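Local atomic coordinates of transcriptional regulator (PDB entry 3QFI), a protein that is of unestablished function but belongs to the LytR-CpsA-Psr family of cell-envelope-associated proteins. Residues Leu62-Asn73 / Met90-Leu99. Numbering follows the deposited sequence.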
# COMPACT_ATOMS: atom_id res chain seq x y z
N LEU A 62 -0.99 -0.00 -5.05
CA LEU A 62 -1.89 0.67 -5.98
C LEU A 62 -1.05 1.57 -6.90
O LEU A 62 -0.39 2.50 -6.43
CB LEU A 62 -2.92 1.52 -5.23
CG LEU A 62 -3.90 0.70 -4.39
CD1 LEU A 62 -4.64 1.58 -3.41
CD2 LEU A 62 -4.87 -0.01 -5.33
N ASP A 63 -1.07 1.27 -8.19
CA ASP A 63 -0.32 2.07 -9.16
C ASP A 63 -0.93 3.47 -9.22
O ASP A 63 -2.15 3.61 -9.17
CB ASP A 63 -0.38 1.41 -10.55
CG ASP A 63 0.50 2.11 -11.57
OD1 ASP A 63 0.29 3.31 -11.86
OD2 ASP A 63 1.43 1.45 -12.09
N ARG A 64 -0.08 4.48 -9.32
CA ARG A 64 -0.53 5.87 -9.36
C ARG A 64 -1.27 6.22 -10.65
O ARG A 64 -2.05 7.17 -10.70
CB ARG A 64 0.66 6.82 -9.18
CG ARG A 64 1.69 6.80 -10.33
CD ARG A 64 2.88 7.74 -10.07
NE ARG A 64 3.66 7.29 -8.91
CZ ARG A 64 4.78 7.85 -8.47
NH1 ARG A 64 5.30 8.92 -9.07
NH2 ARG A 64 5.40 7.33 -7.41
N ASP A 65 -1.02 5.45 -11.70
CA ASP A 65 -1.67 5.74 -12.97
C ASP A 65 -3.04 5.07 -13.12
O ASP A 65 -3.67 5.16 -14.16
CB ASP A 65 -0.75 5.32 -14.12
CG ASP A 65 0.58 6.05 -14.08
OD1 ASP A 65 1.62 5.41 -14.36
OD2 ASP A 65 0.58 7.27 -13.79
N ILE A 66 -3.50 4.40 -12.08
CA ILE A 66 -4.79 3.75 -12.19
C ILE A 66 -5.92 4.76 -12.37
O ILE A 66 -5.99 5.79 -11.68
CB ILE A 66 -5.05 2.84 -10.98
CG1 ILE A 66 -3.97 1.74 -10.95
CG2 ILE A 66 -6.45 2.25 -11.06
CD1 ILE A 66 -4.17 0.67 -9.91
N LEU A 67 -6.79 4.49 -13.34
CA LEU A 67 -7.91 5.39 -13.61
C LEU A 67 -9.12 4.95 -12.80
O LEU A 67 -9.54 3.79 -12.89
CB LEU A 67 -8.25 5.38 -15.10
CG LEU A 67 -9.28 6.38 -15.60
CD1 LEU A 67 -8.73 7.81 -15.46
CD2 LEU A 67 -9.59 6.07 -17.06
N THR A 68 -9.68 5.87 -12.02
CA THR A 68 -10.85 5.57 -11.20
C THR A 68 -11.65 6.83 -10.87
O THR A 68 -11.32 7.93 -11.32
CB THR A 68 -10.45 4.92 -9.85
OG1 THR A 68 -9.37 5.64 -9.24
CG2 THR A 68 -10.03 3.48 -10.07
N ASP A 69 -12.71 6.67 -10.11
CA ASP A 69 -13.49 7.83 -9.74
C ASP A 69 -12.76 8.46 -8.56
O ASP A 69 -12.31 7.76 -7.65
CB ASP A 69 -14.91 7.42 -9.37
CG ASP A 69 -15.73 7.02 -10.58
OD1 ASP A 69 -15.81 7.85 -11.51
OD2 ASP A 69 -16.28 5.90 -10.61
N ILE A 70 -12.60 9.78 -8.61
CA ILE A 70 -11.95 10.49 -7.53
C ILE A 70 -13.08 10.92 -6.62
O ILE A 70 -13.62 12.01 -6.79
CB ILE A 70 -11.22 11.76 -8.02
CG1 ILE A 70 -10.29 11.42 -9.19
CG2 ILE A 70 -10.44 12.38 -6.87
CD1 ILE A 70 -9.13 10.52 -8.83
N VAL A 71 -13.44 10.08 -5.67
CA VAL A 71 -14.55 10.36 -4.77
C VAL A 71 -14.43 11.73 -4.10
O VAL A 71 -13.45 12.03 -3.41
CB VAL A 71 -14.71 9.23 -3.71
CG1 VAL A 71 -15.93 9.48 -2.82
CG2 VAL A 71 -14.87 7.89 -4.42
N GLY A 72 -15.44 12.56 -4.31
CA GLY A 72 -15.39 13.89 -3.73
C GLY A 72 -15.00 14.94 -4.75
O GLY A 72 -15.33 16.11 -4.57
N ASN A 73 -14.29 14.57 -5.82
CA ASN A 73 -13.90 15.55 -6.84
C ASN A 73 -14.87 15.55 -8.04
O ASN A 73 -14.81 16.43 -8.92
CB ASN A 73 -12.47 15.29 -7.31
CG ASN A 73 -11.82 16.51 -7.96
OD1 ASN A 73 -11.64 17.55 -7.31
ND2 ASN A 73 -11.47 16.40 -9.24
N MET A 90 -9.76 12.39 0.77
CA MET A 90 -10.10 12.04 -0.60
C MET A 90 -9.41 10.75 -1.04
O MET A 90 -10.00 9.97 -1.79
CB MET A 90 -9.76 13.19 -1.55
CG MET A 90 -10.26 13.03 -2.98
SD MET A 90 -10.44 14.65 -3.77
CE MET A 90 -11.91 15.20 -2.87
N ALA A 91 -8.19 10.51 -0.56
CA ALA A 91 -7.47 9.28 -0.94
C ALA A 91 -8.14 8.05 -0.32
O ALA A 91 -8.40 7.06 -1.01
CB ALA A 91 -6.02 9.35 -0.49
N ILE A 92 -8.41 8.12 0.98
CA ILE A 92 -9.06 7.02 1.66
C ILE A 92 -10.38 6.68 0.97
O ILE A 92 -10.65 5.52 0.68
CB ILE A 92 -9.35 7.35 3.13
CG1 ILE A 92 -8.04 7.52 3.91
CG2 ILE A 92 -10.19 6.26 3.74
CD1 ILE A 92 -8.24 8.05 5.32
N ASN A 93 -11.21 7.68 0.72
CA ASN A 93 -12.50 7.42 0.07
C ASN A 93 -12.35 6.79 -1.32
O ASN A 93 -12.99 5.79 -1.60
CB ASN A 93 -13.33 8.70 -0.00
CG ASN A 93 -13.92 9.09 1.35
OD1 ASN A 93 -14.76 9.99 1.44
ND2 ASN A 93 -13.48 8.42 2.40
N THR A 94 -11.50 7.38 -2.15
CA THR A 94 -11.23 6.92 -3.51
C THR A 94 -10.78 5.46 -3.52
O THR A 94 -11.26 4.66 -4.33
CB THR A 94 -10.16 7.82 -4.19
OG1 THR A 94 -10.78 9.04 -4.62
CG2 THR A 94 -9.50 7.14 -5.38
N VAL A 95 -9.87 5.12 -2.63
CA VAL A 95 -9.41 3.75 -2.53
C VAL A 95 -10.56 2.84 -2.02
O VAL A 95 -10.70 1.72 -2.51
CB VAL A 95 -8.18 3.64 -1.59
CG1 VAL A 95 -7.80 2.19 -1.39
CG2 VAL A 95 -6.99 4.39 -2.21
N GLN A 96 -11.37 3.33 -1.07
CA GLN A 96 -12.51 2.56 -0.52
C GLN A 96 -13.52 2.19 -1.59
O GLN A 96 -14.24 1.20 -1.45
CB GLN A 96 -13.26 3.33 0.58
CG GLN A 96 -12.70 3.24 2.02
CD GLN A 96 -13.69 3.72 3.10
OE1 GLN A 96 -14.34 4.76 2.94
NE2 GLN A 96 -13.78 2.99 4.20
N GLU A 97 -13.61 3.01 -2.64
CA GLU A 97 -14.53 2.75 -3.74
C GLU A 97 -13.86 1.82 -4.76
O GLU A 97 -14.50 0.97 -5.35
CB GLU A 97 -14.95 4.06 -4.43
CG GLU A 97 -16.08 4.84 -3.75
CD GLU A 97 -17.41 4.08 -3.72
OE1 GLU A 97 -17.56 3.15 -2.90
OE2 GLU A 97 -18.32 4.43 -4.52
N LEU A 98 -12.56 2.00 -4.95
CA LEU A 98 -11.80 1.19 -5.89
C LEU A 98 -11.75 -0.27 -5.47
O LEU A 98 -12.02 -1.16 -6.26
CB LEU A 98 -10.36 1.74 -6.03
CG LEU A 98 -9.38 0.94 -6.90
CD1 LEU A 98 -9.94 0.77 -8.30
CD2 LEU A 98 -8.05 1.67 -6.97
N LEU A 99 -11.41 -0.52 -4.21
CA LEU A 99 -11.30 -1.89 -3.72
C LEU A 99 -12.61 -2.40 -3.14
O LEU A 99 -12.70 -3.55 -2.71
CB LEU A 99 -10.22 -1.96 -2.64
CG LEU A 99 -8.89 -1.37 -3.08
CD1 LEU A 99 -7.92 -1.40 -1.91
CD2 LEU A 99 -8.33 -2.15 -4.27
O HOH W 1 -12.37 4.92 -6.72
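Leu62 and Leu98 lie side by side, pointing opposite ways, on the buried side of this contact, their CD2 methyls 4.0 Å apart. The other methyl of Leu62, CD1, rests 3.8 Å from CG1 of Val95, so the forked side chain of Leu62 spans Val95 and Leu98, one turn apart on the helix. With its CG anti to the backbone N (chi1 175°), Leu98 reaches toward the strand, where the Thr68 side chain runs at about a right angle to it and offers its CG2 methyl to CD1 of Leu98. Behind this apolar patch Val47, on the central mixed sheet of the LytR-CpsA-Psr fold, touches Leu62, Val95 and Leu99; helix 80-98 thus packs between that sheet and the small antiparallel pair of strands 67-70 and 75-78. Thr94 suits its place facing Val71: OG1 accepts a weak bond from Val71 N (3.0 Å, 124°) while donating to Met90 O. A water donates to both Asp69 O and Thr94 O, tying the two backbones together. The other side is more open to solvent. Val71 lays CG2 against the aliphatic CG of exposed Glu97, and Met90's flexible thioether lies against exposed Gly72, whose positive phi (102°) suits glycine.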